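PDB 5UUS: possible sortase-like protein from Corynebacterium diphtheriae, which probably acts as a membrane-associated sortase, a cysteine transpeptidase that cleaves sorting signals and joins proteins to other molecules at the cell surface. Local coordinates for residues Thr116-Tyr121 / Asp220-Ala225. Numbering follows the deposited sequence.
Sequences TSWSVY and DNKPAA
Pro223 and Lys222 lie over one face of the Trp118 indole, and that face carries most of the contact. The proline side chain crosses the indole at about a right angle: its CD sits 3.4 Å from Trp118 CD2, above the plane and displaced toward the rim, while its CG reaches back to Trp118 CB. On the same face, Lys222 makes a CH-pi contact, its CA 4.1 Å from the centroid of the five-membered ring and 14° off the normal. Lys222 CB sits above the CE2-CZ2 side of the six-membered ring, 3.8 Å from Trp118 CZ2. Beyond CB the lysine runs beside the indole in the same direction, bending at chi3 and chi4 as its amino end leads away. Asn221 O comes up obliquely, 3.8 Å from Trp118 CD1.

Two residues along the strand, Val120 extends the apolar surface. Its CG1 is anti to the backbone N (chi1 176°) and faces Ala225 CB at 4.1 Å; its CG2 meets Pro223 CB at 3.6 Å. Pro223 packs against both Trp118 and Val120, and no hydrogen bond joins the two segments.

In the sortase beta-barrel, strand 117-123 runs between 109-114 and 204-216, antiparallel to both. After 204-216 ends, the chain folds back, and 220-225 runs alongside strand 117-123 in the same direction, over its Trp118 and Val120 side, away from the predicted active-site residues His90 and Cys195. Strand 109-114 widens the platform: Val111 touches both Trp118 and Pro223, and Ala109 touches Ala225. Ser119 points away from 220-225, and its OG hydrogen-bonds His214 ND1, while backbone bonds from Trp118 to Phe215 and from Val120 to Glu213 tie the strand to 204-216.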
ATOM      1  N   THR A 116      11.123 -11.897  -2.227  1.00 41.33           N
ATOM      2  CA  THR A 116      12.008 -11.645  -3.346  1.00 38.31           C
ATOM      3  C   THR A 116      12.250 -10.169  -3.651  1.00 40.87           C
ATOM      4  O   THR A 116      13.035  -9.864  -4.545  1.00 41.18           O
ATOM      5  CB  THR A 116      11.460 -12.292  -4.643  1.00 43.57           C
ATOM      6  OG1 THR A 116      10.158 -11.768  -4.902  1.00 38.48           O
ATOM      7  CG2 THR A 116      11.350 -13.801  -4.515  1.00 38.32           C
ATOM      8  N   SER A 117      11.606  -9.236  -2.939  1.00 37.64           N
ATOM      9  CA  SER A 117      11.642  -7.863  -3.424  1.00 35.74           C
ATOM     10  C   SER A 117      11.418  -6.804  -2.341  1.00 37.71           C
ATOM     11  O   SER A 117      10.936  -7.104  -1.250  1.00 38.50           O
ATOM     12  CB  SER A 117      10.585  -7.669  -4.513  1.00 43.27           C
ATOM     13  OG  SER A 117       9.281  -7.677  -3.933  1.00 40.57           O
ATOM     14  N   TRP A 118      11.774  -5.565  -2.678  1.00 37.09           N
ATOM     15  CA  TRP A 118      11.448  -4.389  -1.867  1.00 39.33           C
ATOM     16  C   TRP A 118      10.633  -3.450  -2.749  1.00 44.72           C
ATOM     17  O   TRP A 118      10.978  -3.269  -3.920  1.00 42.20           O
ATOM     18  CB  TRP A 118      12.715  -3.670  -1.363  1.00 41.87           C
ATOM     19  CG  TRP A 118      13.466  -4.382  -0.292  1.00 45.54           C
ATOM     20  CD1 TRP A 118      14.589  -5.187  -0.448  1.00 37.63           C
ATOM     21  CD2 TRP A 118      13.185  -4.358   1.117  1.00 42.39           C
ATOM     22  NE1 TRP A 118      14.996  -5.657   0.778  1.00 42.82           N
ATOM     23  CE2 TRP A 118      14.156  -5.171   1.756  1.00 45.78           C
ATOM     24  CE3 TRP A 118      12.202  -3.733   1.903  1.00 46.91           C
ATOM     25  CZ2 TRP A 118      14.180  -5.366   3.142  1.00 46.66           C
ATOM     26  CZ3 TRP A 118      12.227  -3.917   3.286  1.00 46.00           C
ATOM     27  CH2 TRP A 118      13.212  -4.727   3.891  1.00 49.41           C
ATOM     28  N   SER A 119       9.552  -2.881  -2.193  1.00 39.20           N
ATOM     29  CA  SER A 119       8.741  -1.871  -2.868  1.00 36.96           C
ATOM     30  C   SER A 119       8.641  -0.651  -1.955  1.00 40.11           C
ATOM     31  O   SER A 119       8.539  -0.792  -0.735  1.00 38.01           O
ATOM     32  CB  SER A 119       7.328  -2.390  -3.185  1.00 41.01           C
ATOM     33  OG  SER A 119       7.365  -3.577  -3.935  1.00 44.49           O
ATOM     34  N   VAL A 120       8.686   0.535  -2.547  1.00 37.15           N
ATOM     35  CA  VAL A 120       8.417   1.748  -1.799  1.00 36.31           C
ATOM     36  C   VAL A 120       7.221   2.404  -2.430  1.00 41.00           C
ATOM     37  O   VAL A 120       7.248   2.716  -3.626  1.00 41.28           O
ATOM     38  CB  VAL A 120       9.603   2.721  -1.818  1.00 35.20           C
ATOM     39  CG1 VAL A 120       9.233   4.035  -1.105  1.00 37.53           C
ATOM     40  CG2 VAL A 120      10.825   2.055  -1.184  1.00 38.10           C
ATOM     41  N   TYR A 121       6.180   2.593  -1.629  1.00 42.99           N
ATOM     42  CA  TYR A 121       5.038   3.415  -2.010  1.00 43.31           C
ATOM     43  C   TYR A 121       5.057   4.742  -1.252  1.00 43.12           C
ATOM     44  O   TYR A 121       5.575   4.821  -0.144  1.00 40.51           O
ATOM     45  CB  TYR A 121       3.731   2.696  -1.724  1.00 41.45           C
ATOM     46  CG  TYR A 121       3.500   1.429  -2.503  1.00 39.53           C
ATOM     47  CD1 TYR A 121       3.987   0.207  -2.040  1.00 37.90           C
ATOM     48  CD2 TYR A 121       2.748   1.440  -3.680  1.00 39.81           C
ATOM     49  CE1 TYR A 121       3.751  -0.979  -2.751  1.00 40.11           C
ATOM     50  CE2 TYR A 121       2.504   0.259  -4.391  1.00 37.31           C
ATOM     51  CZ  TYR A 121       3.013  -0.943  -3.917  1.00 38.34           C
ATOM     52  OH  TYR A 121       2.769  -2.119  -4.596  1.00 36.53           O
ATOM     53  N   ASP A 220      22.493  -6.812   0.114  1.00 97.64           N
ATOM     54  CA  ASP A 220      22.076  -6.200   1.373  1.00 96.31           C
ATOM     55  C   ASP A 220      21.257  -4.918   1.174  1.00 88.56           C
ATOM     56  O   ASP A 220      20.846  -4.297   2.149  1.00 87.81           O
ATOM     57  CB  ASP A 220      23.311  -5.899   2.232  1.00103.21           C
ATOM     58  CG  ASP A 220      24.440  -6.910   2.012  1.00110.46           C
ATOM     59  OD1 ASP A 220      24.134  -8.096   1.757  1.00111.87           O
ATOM     60  OD2 ASP A 220      25.632  -6.520   2.087  1.00112.09           O
ATOM     61  N   ASN A 221      21.015  -4.553  -0.087  1.00 83.83           N
ATOM     62  CA  ASN A 221      20.370  -3.282  -0.423  0.54 82.50           C
ATOM     63  C   ASN A 221      18.870  -3.238  -0.097  1.00 77.42           C
ATOM     64  O   ASN A 221      18.041  -3.711  -0.858  1.00 83.41           O
ATOM     65  CB  ASN A 221      20.576  -2.955  -1.913  0.54 81.73           C
ATOM     66  CG  ASN A 221      22.008  -2.525  -2.238  0.54 85.12           C
ATOM     67  OD1 ASN A 221      22.713  -1.966  -1.395  0.54 88.33           O
ATOM     68  ND2 ASN A 221      22.435  -2.779  -3.471  0.54 81.54           N
ATOM     69  N   LYS A 222      18.538  -2.654   1.047  1.00 68.35           N
ATOM     70  CA  LYS A 222      17.147  -2.378   1.397  1.00 58.25           C
ATOM     71  C   LYS A 222      16.944  -0.893   1.082  1.00 53.37           C
ATOM     72  O   LYS A 222      17.923  -0.164   0.994  1.00 52.39           O
ATOM     73  CB  LYS A 222      16.861  -2.721   2.865  1.00 61.56           C
ATOM     74  CG  LYS A 222      17.894  -2.179   3.851  1.00 73.61           C
ATOM     75  CD  LYS A 222      17.486  -2.425   5.309  1.00 81.21           C
ATOM     76  CE  LYS A 222      17.574  -3.901   5.695  1.00 84.70           C
ATOM     77  NZ  LYS A 222      18.987  -4.388   5.804  1.00 88.57           N
ATOM     78  N   PRO A 223      15.690  -0.446   0.868  1.00 46.34           N
ATOM     79  CA  PRO A 223      15.463   0.942   0.433  1.00 46.71           C
ATOM     80  C   PRO A 223      15.938   1.986   1.430  1.00 49.68           C
ATOM     81  O   PRO A 223      15.764   1.832   2.637  1.00 51.58           O
ATOM     82  CB  PRO A 223      13.938   1.038   0.304  1.00 49.30           C
ATOM     83  CG  PRO A 223      13.477  -0.385   0.193  1.00 52.06           C
ATOM     84  CD  PRO A 223      14.429  -1.183   1.025  1.00 47.62           C
ATOM     85  N   ALA A 224      16.499   3.063   0.897  1.00 50.98           N
ATOM     86  CA  ALA A 224      16.903   4.209   1.692  1.00 53.85           C
ATOM     87  C   ALA A 224      15.720   4.797   2.445  1.00 55.36           C
ATOM     88  O   ALA A 224      15.894   5.477   3.459  1.00 60.46           O
ATOM     89  CB  ALA A 224      17.523   5.257   0.809  1.00 55.06           C
ATOM     90  N   ALA A 225      14.514   4.535   1.951  1.00 51.56           N
ATOM     91  CA  ALA A 225      13.325   5.126   2.549  1.00 56.70           C
ATOM     92  C   ALA A 225      13.165   4.683   4.002  1.00 57.63           C
ATOM     93  O   ALA A 225      12.578   5.398   4.814  1.00 57.73           O
ATOM     94  CB  ALA A 225      12.082   4.778   1.736  1.00 53.76           C
TER